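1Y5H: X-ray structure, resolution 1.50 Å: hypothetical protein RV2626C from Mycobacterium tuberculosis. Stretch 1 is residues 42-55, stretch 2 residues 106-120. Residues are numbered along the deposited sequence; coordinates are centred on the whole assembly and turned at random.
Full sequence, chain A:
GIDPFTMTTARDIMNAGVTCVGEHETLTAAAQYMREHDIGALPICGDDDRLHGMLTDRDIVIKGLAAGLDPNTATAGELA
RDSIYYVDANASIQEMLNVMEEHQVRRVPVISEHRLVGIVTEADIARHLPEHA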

# COMPACT_ATOMS: atom_id res chain seq x y z
N LEU A 42 6.67 6.32 6.09
CA LEU A 42 7.82 7.13 6.48
C LEU A 42 7.43 8.17 7.51
O LEU A 42 6.37 8.78 7.43
CB LEU A 42 8.37 7.88 5.26
CG LEU A 42 8.90 7.15 4.03
CD1 LEU A 42 9.01 8.12 2.87
CD2 LEU A 42 10.25 6.53 4.36
N PRO A 43 8.29 8.39 8.52
CA PRO A 43 7.97 9.40 9.53
C PRO A 43 8.35 10.74 8.89
O PRO A 43 9.39 10.84 8.24
CB PRO A 43 8.88 9.02 10.71
CG PRO A 43 10.07 8.42 10.03
CD PRO A 43 9.46 7.58 8.92
N ILE A 44 7.49 11.74 9.05
CA ILE A 44 7.73 13.06 8.46
C ILE A 44 7.96 14.09 9.57
O ILE A 44 7.17 14.18 10.50
CB ILE A 44 6.52 13.49 7.58
CG1 ILE A 44 6.24 12.40 6.53
CG2 ILE A 44 6.79 14.83 6.91
CD1 ILE A 44 7.42 12.06 5.64
N CYS A 45 9.02 14.88 9.44
CA CYS A 45 9.34 15.87 10.47
C CYS A 45 9.57 17.29 9.99
O CYS A 45 9.88 17.54 8.83
CB CYS A 45 10.62 15.47 11.21
SG CYS A 45 10.57 13.93 12.16
N GLY A 46 9.42 18.20 10.94
CA GLY A 46 9.68 19.60 10.69
C GLY A 46 11.12 19.79 11.15
O GLY A 46 11.92 18.86 11.04
N ASP A 47 11.45 20.95 11.69
CA ASP A 47 12.82 21.19 12.15
C ASP A 47 13.14 20.43 13.44
O ASP A 47 12.25 20.12 14.24
CB ASP A 47 13.03 22.68 12.36
N ASP A 48 14.42 20.12 13.63
CA ASP A 48 14.85 19.41 14.82
C ASP A 48 14.18 18.08 15.09
O ASP A 48 13.80 17.78 16.22
N ASP A 49 14.03 17.27 14.04
CA ASP A 49 13.42 15.95 14.16
C ASP A 49 12.06 15.97 14.87
O ASP A 49 11.69 15.00 15.53
CB ASP A 49 14.37 14.99 14.88
N ARG A 50 11.33 17.07 14.73
CA ARG A 50 10.01 17.19 15.34
C ARG A 50 8.98 16.47 14.45
O ARG A 50 8.76 16.87 13.31
CB ARG A 50 9.64 18.66 15.47
N LEU A 51 8.36 15.43 14.99
CA LEU A 51 7.38 14.64 14.24
C LEU A 51 6.10 15.35 13.83
O LEU A 51 5.39 15.90 14.68
CB LEU A 51 7.01 13.39 15.04
CG LEU A 51 6.01 12.45 14.35
CD1 LEU A 51 6.68 11.77 13.17
CD2 LEU A 51 5.52 11.41 15.35
N HIS A 52 5.79 15.32 12.54
CA HIS A 52 4.59 15.95 12.01
C HIS A 52 3.53 14.92 11.65
O HIS A 52 2.33 15.22 11.64
CB HIS A 52 4.93 16.78 10.77
CG HIS A 52 5.38 18.17 11.08
ND1 HIS A 52 6.26 18.45 12.11
CD2 HIS A 52 5.09 19.35 10.50
CE1 HIS A 52 6.49 19.75 12.14
NE2 HIS A 52 5.80 20.32 11.17
N GLY A 53 3.97 13.70 11.36
CA GLY A 53 3.04 12.64 11.02
C GLY A 53 3.71 11.51 10.26
O GLY A 53 4.93 11.49 10.14
N MSE A 54 2.91 10.55 9.80
CA MSE A 54 3.41 9.42 9.02
C MSE A 54 2.81 9.52 7.62
O MSE A 54 1.65 9.90 7.46
CB MSE A 54 2.98 8.09 9.65
CG MSE A 54 3.64 7.73 10.98
SE MSE A 54 5.52 7.30 10.85
CE MSE A 54 5.42 5.65 9.87
N LEU A 55 3.61 9.17 6.62
CA LEU A 55 3.17 9.18 5.24
C LEU A 55 3.28 7.76 4.72
O LEU A 55 4.33 7.14 4.84
CB LEU A 55 4.07 10.09 4.39
CG LEU A 55 3.69 10.16 2.90
CD1 LEU A 55 2.40 10.96 2.74
CD2 LEU A 55 4.83 10.81 2.11
N ARG A 106 0.90 -0.89 11.02
CA ARG A 106 1.87 -1.90 11.42
C ARG A 106 3.14 -1.35 12.03
O ARG A 106 3.98 -2.11 12.51
N ARG A 107 3.30 -0.04 12.01
CA ARG A 107 4.48 0.58 12.60
C ARG A 107 4.12 1.93 13.18
O ARG A 107 3.24 2.63 12.68
CB ARG A 107 5.61 0.69 11.58
CG ARG A 107 5.37 1.63 10.42
CD ARG A 107 6.62 1.68 9.54
NE ARG A 107 6.95 0.35 9.03
CZ ARG A 107 8.18 -0.06 8.76
NH1 ARG A 107 9.22 0.74 8.94
NH2 ARG A 107 8.38 -1.29 8.31
N VAL A 108 4.83 2.30 14.24
CA VAL A 108 4.58 3.55 14.94
C VAL A 108 5.87 4.27 15.29
O VAL A 108 6.87 3.64 15.61
CB VAL A 108 3.81 3.26 16.25
CG1 VAL A 108 3.65 4.52 17.07
CG2 VAL A 108 2.45 2.65 15.92
N PRO A 109 5.86 5.61 15.21
CA PRO A 109 7.06 6.39 15.53
C PRO A 109 7.23 6.45 17.05
O PRO A 109 6.26 6.42 17.80
CB PRO A 109 6.74 7.79 14.98
CG PRO A 109 5.57 7.59 14.07
CD PRO A 109 4.79 6.46 14.67
N VAL A 110 8.48 6.50 17.49
CA VAL A 110 8.77 6.60 18.92
C VAL A 110 9.35 7.99 19.16
O VAL A 110 10.27 8.42 18.46
CB VAL A 110 9.78 5.52 19.35
CG1 VAL A 110 10.04 5.61 20.84
CG2 VAL A 110 9.24 4.14 18.99
N ILE A 111 8.79 8.69 20.14
CA ILE A 111 9.21 10.05 20.46
C ILE A 111 9.84 10.17 21.84
O ILE A 111 9.48 9.46 22.78
CB ILE A 111 7.99 11.01 20.41
CG1 ILE A 111 7.36 10.99 19.02
CG2 ILE A 111 8.41 12.43 20.78
CD1 ILE A 111 8.29 11.43 17.91
N SER A 112 10.80 11.08 21.95
CA SER A 112 11.50 11.34 23.20
C SER A 112 11.90 12.80 23.15
O SER A 112 12.70 13.20 22.31
CB SER A 112 12.74 10.46 23.33
OG SER A 112 13.34 10.62 24.61
N GLU A 113 11.32 13.60 24.04
CA GLU A 113 11.61 15.03 24.10
C GLU A 113 11.15 15.71 22.81
O GLU A 113 11.82 16.61 22.29
CB GLU A 113 13.11 15.25 24.31
N HIS A 114 10.01 15.27 22.29
CA HIS A 114 9.42 15.82 21.08
C HIS A 114 10.17 15.45 19.80
O HIS A 114 9.79 15.89 18.71
CB HIS A 114 9.33 17.35 21.17
CG HIS A 114 8.55 17.84 22.36
ND1 HIS A 114 7.21 17.57 22.53
CD2 HIS A 114 8.93 18.57 23.43
CE1 HIS A 114 6.79 18.12 23.65
NE2 HIS A 114 7.81 18.74 24.22
N ARG A 115 11.23 14.65 19.92
CA ARG A 115 12.00 14.26 18.75
C ARG A 115 11.88 12.77 18.42
O ARG A 115 11.80 11.93 19.31
CB ARG A 115 13.47 14.62 18.96
N LEU A 116 11.86 12.47 17.12
CA LEU A 116 11.77 11.09 16.66
C LEU A 116 13.07 10.39 17.02
O LEU A 116 14.15 10.87 16.68
CB LEU A 116 11.58 11.05 15.14
CG LEU A 116 11.51 9.66 14.51
CD1 LEU A 116 10.18 9.00 14.85
CD2 LEU A 116 11.65 9.78 13.00
N VAL A 117 12.97 9.26 17.73
CA VAL A 117 14.16 8.51 18.11
C VAL A 117 14.18 7.12 17.47
O VAL A 117 15.20 6.43 17.50
CB VAL A 117 14.28 8.37 19.64
CG1 VAL A 117 14.50 9.74 20.25
CG2 VAL A 117 13.04 7.71 20.22
N GLY A 118 13.06 6.72 16.89
CA GLY A 118 13.02 5.42 16.25
C GLY A 118 11.63 5.06 15.75
O GLY A 118 10.70 5.84 15.89
N ILE A 119 11.52 3.87 15.17
CA ILE A 119 10.26 3.35 14.65
C ILE A 119 10.10 1.93 15.16
O ILE A 119 11.06 1.15 15.14
CB ILE A 119 10.26 3.31 13.10
CG1 ILE A 119 10.18 4.72 12.51
CG2 ILE A 119 9.10 2.44 12.60
CD1 ILE A 119 8.82 5.41 12.67
N VAL A 120 8.91 1.58 15.63
CA VAL A 120 8.67 0.23 16.11
C VAL A 120 7.62 -0.42 15.22
O VAL A 120 6.60 0.18 14.92
CB VAL A 120 8.17 0.22 17.57
CG1 VAL A 120 7.87 -1.21 17.99
CG2 VAL A 120 9.21 0.82 18.49

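Two β-hairpins of one chain pack face to face: strands 42-45 and 51-55 form one, 107-112 and 115-120 the other, and 491 Å² is buried between them. Strands 51-55 and 107-112 run nearly antiparallel, at 165° with axes 8.4 Å apart, a spacing that belongs to packed side chains rather than to a shared sheet. Strands 42-45 and 107-112 alternate, with P43 and C45, and R107, P109 and I111, pointing toward the other stretch and L42, I44, V108 and V110 away. In the partner strands two residues separate the inward pairs: L51 and M54, and L116 and I119; V117 points away.

L51 and L116 adopt almost the same conformation, chi1 t and chi2 p (-179°/70° and 178°/73°), and each reaches a proline of the opposing hairpin. L51 CD2 lies 3.8 Å from P109 CB, while L116 CD2 lies 3.6 Å from P43 CG. The base of each leucine is used as well: L51 CB meets I111 CD1 at 3.7 Å, and L116 CB sits 4.3 Å from C45 SG. I111 and I119 are both m at chi1 and chi2, and in each the CD1 methyl makes the closest approach; that of I119 lies 4.1 Å from P43 CB and 4.2 Å from M54 SE.

M54, a selenomethionine, is m at all three chi angles (-69°, -70°, -68°). This coiled path places SE only 3.2 Å from P109 CG, a tight apolar contact against the exo-puckered ring, and leaves the terminal methyl CE 4.1 Å from R107 CG. The arginine thus contributes the aliphatic part of its chain here. The P43 ring has the other pucker, C-gamma endo.

At the turn end, contact passes to the backbone. Just after the type I' turn from S112 to R115, L116 N donates to D49 O, a hydrogen bond of 3.0 Å with an N-H...O angle of 162°, the sole one between the stretches. The same D49 O receives a CA-H...O contact from R115 CA at 3.3 Å. H114 has its CB sideways and the end of its side chain leads away, so its nearest atom is backbone: H114 O lies 3.6 Å from R50 CA. The side chains of D49 and R115 are modelled only to CB, and these CB atoms are 4.2 Å apart.

H52 takes no part in the packing; its ring turns back within its own hairpin, where ND1 donates to R50 O at 3.2 Å. Next to it, G53 has backbone angles (160°/-174°) that would jam a CB against the preceding carbonyl oxygen.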